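Local coordinates for malonyl acyl carrier protein transacylase (Streptococcus pneumoniae, PDB 3IM8), which probably transfers the malonyl group from malonyl-CoA to holo acyl carrier protein, supplying malonyl-ACP for fatty acid synthesis, at residues I28-E31 with T32-A36; G41-L44 with R45-I48; P251-F254 with Y255-I258; S95-V98 with A99-A102. All coordinates share one frame; numbering follows the deposited sequence.

Contact 1 (I28-E31 with T32-A36)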
# COMPACT_ATOMS: atom_id res chain seq x y z
N ILE A 28 7.08 -23.13 0.10
CA ILE A 28 5.83 -22.37 0.22
C ILE A 28 5.95 -21.07 -0.60
O ILE A 28 4.95 -20.61 -1.17
CB ILE A 28 5.37 -22.08 1.70
CG1 ILE A 28 3.96 -21.49 1.76
CG2 ILE A 28 6.33 -21.13 2.39
CD1 ILE A 28 2.84 -22.36 1.19
N VAL A 29 7.17 -20.53 -0.67
CA VAL A 29 7.46 -19.30 -1.48
C VAL A 29 7.44 -19.55 -3.01
O VAL A 29 6.72 -18.83 -3.75
CB VAL A 29 8.67 -18.43 -0.90
CG1 VAL A 29 8.99 -17.20 -1.80
CG2 VAL A 29 8.32 -17.94 0.50
N LYS A 30 8.16 -20.59 -3.45
CA LYS A 30 8.21 -20.97 -4.86
C LYS A 30 6.81 -21.23 -5.34
O LYS A 30 6.41 -20.72 -6.37
CB LYS A 30 9.18 -22.18 -5.10
CG LYS A 30 9.01 -23.00 -6.42
CD LYS A 30 10.31 -23.63 -6.91
CE LYS A 30 10.05 -24.48 -8.22
NZ LYS A 30 9.62 -23.73 -9.41
N GLU A 31 6.05 -22.05 -4.61
CA GLU A 31 4.67 -22.33 -4.94
C GLU A 31 3.88 -21.04 -5.08
O GLU A 31 3.20 -20.86 -6.07
CB GLU A 31 4.00 -23.22 -3.87
CG GLU A 31 2.46 -23.39 -4.04
CD GLU A 31 2.02 -24.44 -5.12
OE1 GLU A 31 0.81 -24.53 -5.36
OE2 GLU A 31 2.88 -25.16 -5.70
N THR A 32 3.95 -20.13 -4.10
CA THR A 32 3.17 -18.87 -4.20
C THR A 32 3.51 -18.05 -5.50
O THR A 32 2.61 -17.57 -6.21
CB THR A 32 3.30 -18.01 -2.87
OG1 THR A 32 2.82 -18.79 -1.77
CG2 THR A 32 2.50 -16.66 -2.92
N ILE A 33 4.80 -17.88 -5.80
CA ILE A 33 5.20 -17.09 -6.98
C ILE A 33 4.81 -17.79 -8.29
O ILE A 33 4.33 -17.13 -9.19
CB ILE A 33 6.75 -16.71 -6.97
CG1 ILE A 33 7.12 -15.88 -5.73
CG2 ILE A 33 7.18 -15.90 -8.21
CD1 ILE A 33 6.31 -14.60 -5.58
N ASP A 34 5.05 -19.11 -8.39
CA ASP A 34 4.69 -19.87 -9.62
C ASP A 34 3.17 -19.91 -9.84
O ASP A 34 2.70 -19.76 -10.96
CB ASP A 34 5.31 -21.29 -9.67
CG ASP A 34 6.87 -21.29 -9.56
OD1 ASP A 34 7.53 -20.20 -9.50
OD2 ASP A 34 7.45 -22.41 -9.56
N ARG A 35 2.39 -20.02 -8.77
CA ARG A 35 0.94 -19.79 -8.86
C ARG A 35 0.57 -18.41 -9.45
O ARG A 35 -0.37 -18.30 -10.22
CB ARG A 35 0.30 -19.95 -7.49
CG ARG A 35 -0.83 -20.84 -7.53
CD ARG A 35 -0.35 -22.29 -7.68
NE ARG A 35 -1.40 -23.13 -8.26
CZ ARG A 35 -1.65 -24.40 -7.92
NH1 ARG A 35 -2.65 -25.03 -8.52
NH2 ARG A 35 -0.94 -25.05 -6.98
N ALA A 36 1.30 -17.34 -9.09
CA ALA A 36 0.95 -16.04 -9.61
C ALA A 36 1.35 -16.02 -11.08
O ALA A 36 0.68 -15.44 -11.90
CB ALA A 36 1.65 -14.94 -8.83

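Contact 2 (G41-L44 with R45-I48)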
# COMPACT_ATOMS: atom_id res chain seq x y z
N GLY A 41 0.00 -15.43 -16.91
CA GLY A 41 0.33 -15.79 -18.30
C GLY A 41 1.75 -15.38 -18.69
O GLY A 41 2.06 -15.25 -19.89
N TYR A 42 2.60 -15.16 -17.68
CA TYR A 42 4.03 -14.84 -17.88
C TYR A 42 4.84 -15.14 -16.60
O TYR A 42 4.29 -15.26 -15.48
CB TYR A 42 4.25 -13.40 -18.36
CG TYR A 42 3.86 -12.37 -17.34
CD1 TYR A 42 4.63 -12.17 -16.17
CD2 TYR A 42 2.72 -11.58 -17.54
CE1 TYR A 42 4.25 -11.19 -15.21
CE2 TYR A 42 2.35 -10.62 -16.61
CZ TYR A 42 3.12 -10.43 -15.45
OH TYR A 42 2.73 -9.50 -14.58
N ASP A 43 6.14 -15.31 -16.79
CA ASP A 43 7.02 -15.72 -15.73
C ASP A 43 7.26 -14.51 -14.83
O ASP A 43 8.09 -13.68 -15.19
CB ASP A 43 8.36 -16.21 -16.36
CG ASP A 43 9.36 -16.77 -15.31
OD1 ASP A 43 9.25 -16.55 -14.10
OD2 ASP A 43 10.31 -17.43 -15.76
N LEU A 44 6.54 -14.40 -13.70
CA LEU A 44 6.76 -13.30 -12.74
C LEU A 44 8.12 -13.35 -12.03
O LEU A 44 8.70 -12.31 -11.64
CB LEU A 44 5.62 -13.21 -11.71
CG LEU A 44 5.65 -12.12 -10.62
CD1 LEU A 44 5.58 -10.71 -11.19
CD2 LEU A 44 4.48 -12.36 -9.61
N ARG A 45 8.64 -14.55 -11.82
CA ARG A 45 9.90 -14.69 -11.11
C ARG A 45 11.04 -14.07 -11.98
O ARG A 45 11.91 -13.30 -11.48
CB ARG A 45 10.15 -16.19 -10.84
CG ARG A 45 11.54 -16.56 -10.30
CD ARG A 45 11.61 -16.22 -8.80
NE ARG A 45 12.13 -14.87 -8.49
CZ ARG A 45 11.76 -14.13 -7.47
NH1 ARG A 45 10.83 -14.57 -6.62
NH2 ARG A 45 12.30 -12.93 -7.29
N TYR A 46 11.05 -14.44 -13.27
CA TYR A 46 11.97 -13.84 -14.23
C TYR A 46 11.78 -12.30 -14.33
O TYR A 46 12.74 -11.53 -14.32
CB TYR A 46 11.76 -14.49 -15.60
CG TYR A 46 12.72 -13.96 -16.63
CD1 TYR A 46 14.09 -14.30 -16.58
CD2 TYR A 46 12.28 -13.09 -17.63
CE1 TYR A 46 15.02 -13.77 -17.51
CE2 TYR A 46 13.16 -12.57 -18.57
CZ TYR A 46 14.53 -12.90 -18.52
OH TYR A 46 15.37 -12.36 -19.48
N LEU A 47 10.53 -11.85 -14.39
CA LEU A 47 10.28 -10.38 -14.39
C LEU A 47 10.93 -9.74 -13.18
O LEU A 47 11.69 -8.76 -13.31
CB LEU A 47 8.78 -10.07 -14.43
CG LEU A 47 8.29 -8.63 -14.57
CD1 LEU A 47 6.89 -8.58 -15.17
CD2 LEU A 47 8.31 -7.95 -13.24
N ILE A 48 10.66 -10.29 -12.00
CA ILE A 48 11.18 -9.69 -10.79
C ILE A 48 12.74 -9.67 -10.76
O ILE A 48 13.40 -8.71 -10.27
CB ILE A 48 10.57 -10.36 -9.47
CG1 ILE A 48 9.07 -9.97 -9.31
CG2 ILE A 48 11.30 -9.87 -8.24
CD1 ILE A 48 8.25 -10.97 -8.41

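Contact 3 (P251-F254 with Y255-I258)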
# COMPACT_ATOMS: atom_id res chain seq x y z
N PRO A 251 -8.05 9.61 0.05
CA PRO A 251 -6.80 9.57 0.86
C PRO A 251 -6.58 8.20 1.54
O PRO A 251 -7.51 7.59 2.01
CB PRO A 251 -6.99 10.69 1.88
CG PRO A 251 -8.05 11.59 1.30
CD PRO A 251 -8.91 10.76 0.43
N VAL A 252 -5.34 7.72 1.54
CA VAL A 252 -4.90 6.63 2.43
C VAL A 252 -4.52 7.15 3.85
O VAL A 252 -3.64 7.97 4.05
CB VAL A 252 -3.74 5.86 1.80
CG1 VAL A 252 -3.19 4.79 2.77
CG2 VAL A 252 -4.17 5.22 0.48
N ARG A 253 -5.23 6.66 4.84
CA ARG A 253 -5.14 7.22 6.18
C ARG A 253 -4.39 6.23 7.04
O ARG A 253 -4.99 5.41 7.77
CB ARG A 253 -6.54 7.56 6.73
CG ARG A 253 -7.23 8.66 5.96
CD ARG A 253 -8.62 9.00 6.55
NE ARG A 253 -9.23 10.13 5.83
CZ ARG A 253 -9.00 11.43 6.07
NH1 ARG A 253 -8.18 11.84 7.06
NH2 ARG A 253 -9.60 12.35 5.32
N PHE A 254 -3.06 6.27 6.91
CA PHE A 254 -2.22 5.26 7.56
C PHE A 254 -2.16 5.44 9.09
O PHE A 254 -2.43 4.48 9.80
CB PHE A 254 -0.80 5.19 6.94
CG PHE A 254 0.04 4.04 7.48
CD1 PHE A 254 1.07 4.29 8.39
CD2 PHE A 254 -0.23 2.72 7.10
CE1 PHE A 254 1.84 3.27 8.89
CE2 PHE A 254 0.51 1.64 7.62
CZ PHE A 254 1.57 1.92 8.52
N TYR A 255 -1.84 6.64 9.59
CA TYR A 255 -1.63 6.77 11.05
C TYR A 255 -2.89 6.54 11.85
O TYR A 255 -2.84 5.97 12.93
CB TYR A 255 -0.92 8.08 11.45
CG TYR A 255 -1.61 9.39 11.14
CD1 TYR A 255 -1.19 10.18 10.06
CD2 TYR A 255 -2.65 9.88 11.95
CE1 TYR A 255 -1.79 11.40 9.77
CE2 TYR A 255 -3.26 11.10 11.68
CZ TYR A 255 -2.82 11.85 10.59
OH TYR A 255 -3.40 13.05 10.30
N GLU A 256 -4.03 6.95 11.28
CA GLU A 256 -5.33 6.70 11.92
C GLU A 256 -5.57 5.22 12.01
O GLU A 256 -6.10 4.74 13.02
CB GLU A 256 -6.45 7.31 11.12
CG GLU A 256 -6.48 8.82 11.21
CD GLU A 256 -7.35 9.39 10.13
OE1 GLU A 256 -6.81 10.21 9.29
OE2 GLU A 256 -8.54 8.95 10.11
N SER A 257 -5.21 4.49 10.94
CA SER A 257 -5.30 3.03 10.95
C SER A 257 -4.41 2.38 12.03
O SER A 257 -4.82 1.39 12.65
CB SER A 257 -4.96 2.47 9.56
OG SER A 257 -5.84 3.02 8.61
N ILE A 258 -3.20 2.90 12.22
CA ILE A 258 -2.30 2.39 13.27
C ILE A 258 -2.89 2.67 14.66
O ILE A 258 -2.75 1.86 15.59
CB ILE A 258 -0.88 3.01 13.18
CG1 ILE A 258 -0.15 2.66 11.88
CG2 ILE A 258 -0.02 2.50 14.38
CD1 ILE A 258 0.14 1.15 11.71

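Contact 4 (S95-V98 with A99-A102)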
# COMPACT_ATOMS: atom_id res chain seq x y z
N SER A 95 -2.99 -7.39 -0.56
CA SER A 95 -2.16 -8.43 0.11
C SER A 95 -2.76 -8.82 1.48
O SER A 95 -2.85 -9.99 1.80
CB SER A 95 -0.72 -7.92 0.30
OG SER A 95 -0.14 -7.50 -0.92
N ALA A 96 -3.15 -7.78 2.25
CA ALA A 96 -3.84 -7.85 3.55
C ALA A 96 -5.22 -8.51 3.42
O ALA A 96 -5.63 -9.29 4.28
CB ALA A 96 -3.98 -6.51 4.04
N LEU A 97 -5.95 -8.20 2.34
CA LEU A 97 -7.22 -8.90 2.04
C LEU A 97 -7.01 -10.39 1.87
O LEU A 97 -7.82 -11.18 2.36
CB LEU A 97 -7.95 -8.32 0.82
CG LEU A 97 -8.71 -7.02 1.16
CD1 LEU A 97 -9.15 -6.31 -0.15
CD2 LEU A 97 -9.92 -7.26 2.11
N VAL A 98 -5.94 -10.76 1.18
CA VAL A 98 -5.54 -12.18 1.04
C VAL A 98 -5.17 -12.79 2.39
O VAL A 98 -5.69 -13.85 2.77
CB VAL A 98 -4.41 -12.39 0.01
CG1 VAL A 98 -3.87 -13.89 0.06
CG2 VAL A 98 -4.91 -12.08 -1.39
N ALA A 99 -4.31 -12.10 3.15
CA ALA A 99 -3.94 -12.59 4.47
C ALA A 99 -5.14 -12.67 5.42
O ALA A 99 -5.16 -13.52 6.28
CB ALA A 99 -2.82 -11.73 5.05
N SER A 100 -6.15 -11.81 5.25
CA SER A 100 -7.24 -11.76 6.21
C SER A 100 -8.31 -12.75 5.87
O SER A 100 -9.35 -12.79 6.55
CB SER A 100 -7.85 -10.35 6.28
OG SER A 100 -8.40 -10.05 5.01
N GLY A 101 -8.08 -13.53 4.82
CA GLY A 101 -8.96 -14.63 4.42
C GLY A 101 -10.05 -14.20 3.47
O GLY A 101 -10.70 -15.06 2.83
N ALA A 102 -10.29 -12.89 3.36
CA ALA A 102 -11.40 -12.40 2.53
C ALA A 102 -11.22 -12.50 1.00
O ALA A 102 -12.19 -12.69 0.26
CB ALA A 102 -11.81 -11.00 2.93

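Contact 1 (I28-E31 with T32-A36)
Two donors of Thr32 grip the carbonyl oxygen of Ile28. The hydroxyl OG1 of Thr32 gives Ile28 O a bond of 2.9 Å, tilted modestly from the carbonyl plane. The amide N of Thr32 reaches the same Ile28 O at 3.1 Å from above that plane. The -59° chi1 keeps OG1 beside its own backbone N, where it faces the carbonyl one turn earlier. OG1 is also hydrogen-bonded to Arg74 NH1 of helix 58-78. All of this belongs to helix 27-40, and Ile33, Asp34 and Arg35 each donate their amide to the carbonyl four residues earlier. Two salt bridges follow the same spacing on the outer side. Lys30 bends at its last torsion, and its NZ meets the syn lone pair of Asp34 OD2, modelled at 2.5 Å. Asp34 OD1 bonds Tyr23 OH of helix 20-25. Glu31 and Arg35 run side by side in the same direction. Glu31 OE1 comes to the edge of the guanidinium at NH2, with carboxylate and guanidinium planes 70° apart. The modelled separation there is very short, and its exact length is doubtful. Val29 and Ile33 pack on Tyr23.

Contact 2 (G41-L44 with R45-I48)
Leu44 and Ile48 form the apolar centre, one helical turn apart. CD1 of Ile48 lies 3.6 Å from CG of Leu44, and the two side chains cross at a slant. The Ile48 CG1 branch, set beside its backbone N at chi1 -71°, also comes close to the Leu44 carbonyl oxygen, with CG1 3.3 Å from Leu44 O. That oxygen accepts the amide of Ile48 at 2.8 Å from N to Leu44 O. Farther out, CD1 of Leu47 touches CE1 of the Tyr42 ring at 3.7 Å. Leu44 and Leu47 also pack on helix 58-78. At the polar edge Asp43 is the N-cap of helix 44-50. Its OD1 accepts from Tyr46 N at 2.9 Å, and the N-H...O angle of 176° is almost straight. The amide comes from above the carboxylate plane, 66° out of it. The other oxygen, OD2 of Asp43, rests 3.3 Å from CB of Tyr46. The Asp43 carbonyl receives Leu47 N at 3.2 Å from its O, the first backbone bond of the turn. Arg45 turns its guanidinium to Asp49. The carboxylate thus satisfies an amide that no backbone carbonyl of a preceding turn reaches, and its negative charge probably interacts favourably with the dipole at this helix start.

Contact 3 (P251-F254 with Y255-I258)
Past Tyr255, whose side chain packs on Tyr159 and Ile285, Glu256 turns back to Arg253, the N-cap residue of helix 254-263. The two side chains lie alongside each other and point the same way. NH1 of Arg253 gives Glu256 OE1 a bond of 3.1 Å, which is part of a salt bridge. OE1 uses its syn lone pair and sits in the guanidinium plane, although the carboxylate is turned 53° against that plane. The extended aliphatic part of Arg253 runs alongside the acid, with Arg253 CD 3.5 Å from Glu256 OE1. Ser257 closes the first turn. Its OG, beside its own backbone N at chi1 -58°, bonds the carbonyl O of Arg253 at 2.7 Å. The amide N of Ser257 adds a weak bond to the same oxygen. Ile258 completes the turn with its amide on Phe254 O, 3.0 Å from N to O. Its CG1 sits over one face of the Phe254 ring, a CH-pi contact of 4.0 Å from CG1 to the ring centroid. CD1 of Ile258 reaches on to CZ of Phe254 at 3.6 Å. Strand 252-253 is an outermost strand of the mixed sheet. It pairs in parallel with strand 154-161, where Tyr159 also makes a cation-pi contact with Arg253. Helix 277-285 packs against Phe254 and Ile258 through Val282.

Contact 4 (S95-V98 with A99-A102)
Ser100 folds its hydroxyl back onto the end of helix 92-99. Its OG lies between its own backbone N and carbonyl carbon, with chi1 at 63°. This position puts OG 2.9 Å from Leu97 O and 3.0 Å from Ala96 O. The single hydroxyl proton can serve either carbonyl, and the choice is not settled. The amide N of Ser100 bonds Ala96 O at 2.7 Å, though the N-H...O angle of 130° is well bent. Its bond to Leu97 O is weak. One residue earlier, Ala99 N still bonds Ser95 O in the regular way at 2.9 Å. The helix then breaks off. Gly101 takes a positive phi of 89°, and its N reaches Val98 O at 3.2 Å from above the carbonyl plane. The chain turns here, and the methyl of Ala102 comes to 4.3 Å from CD2 of Leu97. Leu97 keeps CG beside its own backbone N, and its CD2 branch is the one that meets this methyl. The Val98 side chain packs on Val70. The helix follows the presumed nucleophile elbow around Ser90. Ser95, Ala96 and Ala99 rest on Phe8 of strand 4-8, in the parallel sheet. Helix 58-78 covers Ser95, Val98 and Ala99, while Leu97 and Ala102 meet Ile240 of helix 240-247.

Contacts 1 and 2 touch. Ala36 CB packs 3.9 Å from Leu44 CD2, and Ile33 CG2 lies 4.0 Å from Arg45 CB, so the successive helices 27-40 and 44-50 pack together. Both contacts lie away from the predicted active site, and both lean on helix 58-78. That helix also borders contact 4, whose nearest atoms are about 8 Å from contact 1. Contacts 3 and 4 approach the predicted catalytic residues. The side chain of Phe254 is about 9 Å from that of Ser90, and that of Arg253 about 9 Å from His199. Ser95 lies about 10 Å from Ser90, side chain to side chain. The centres of contacts 1 and 3 are 30 Å apart.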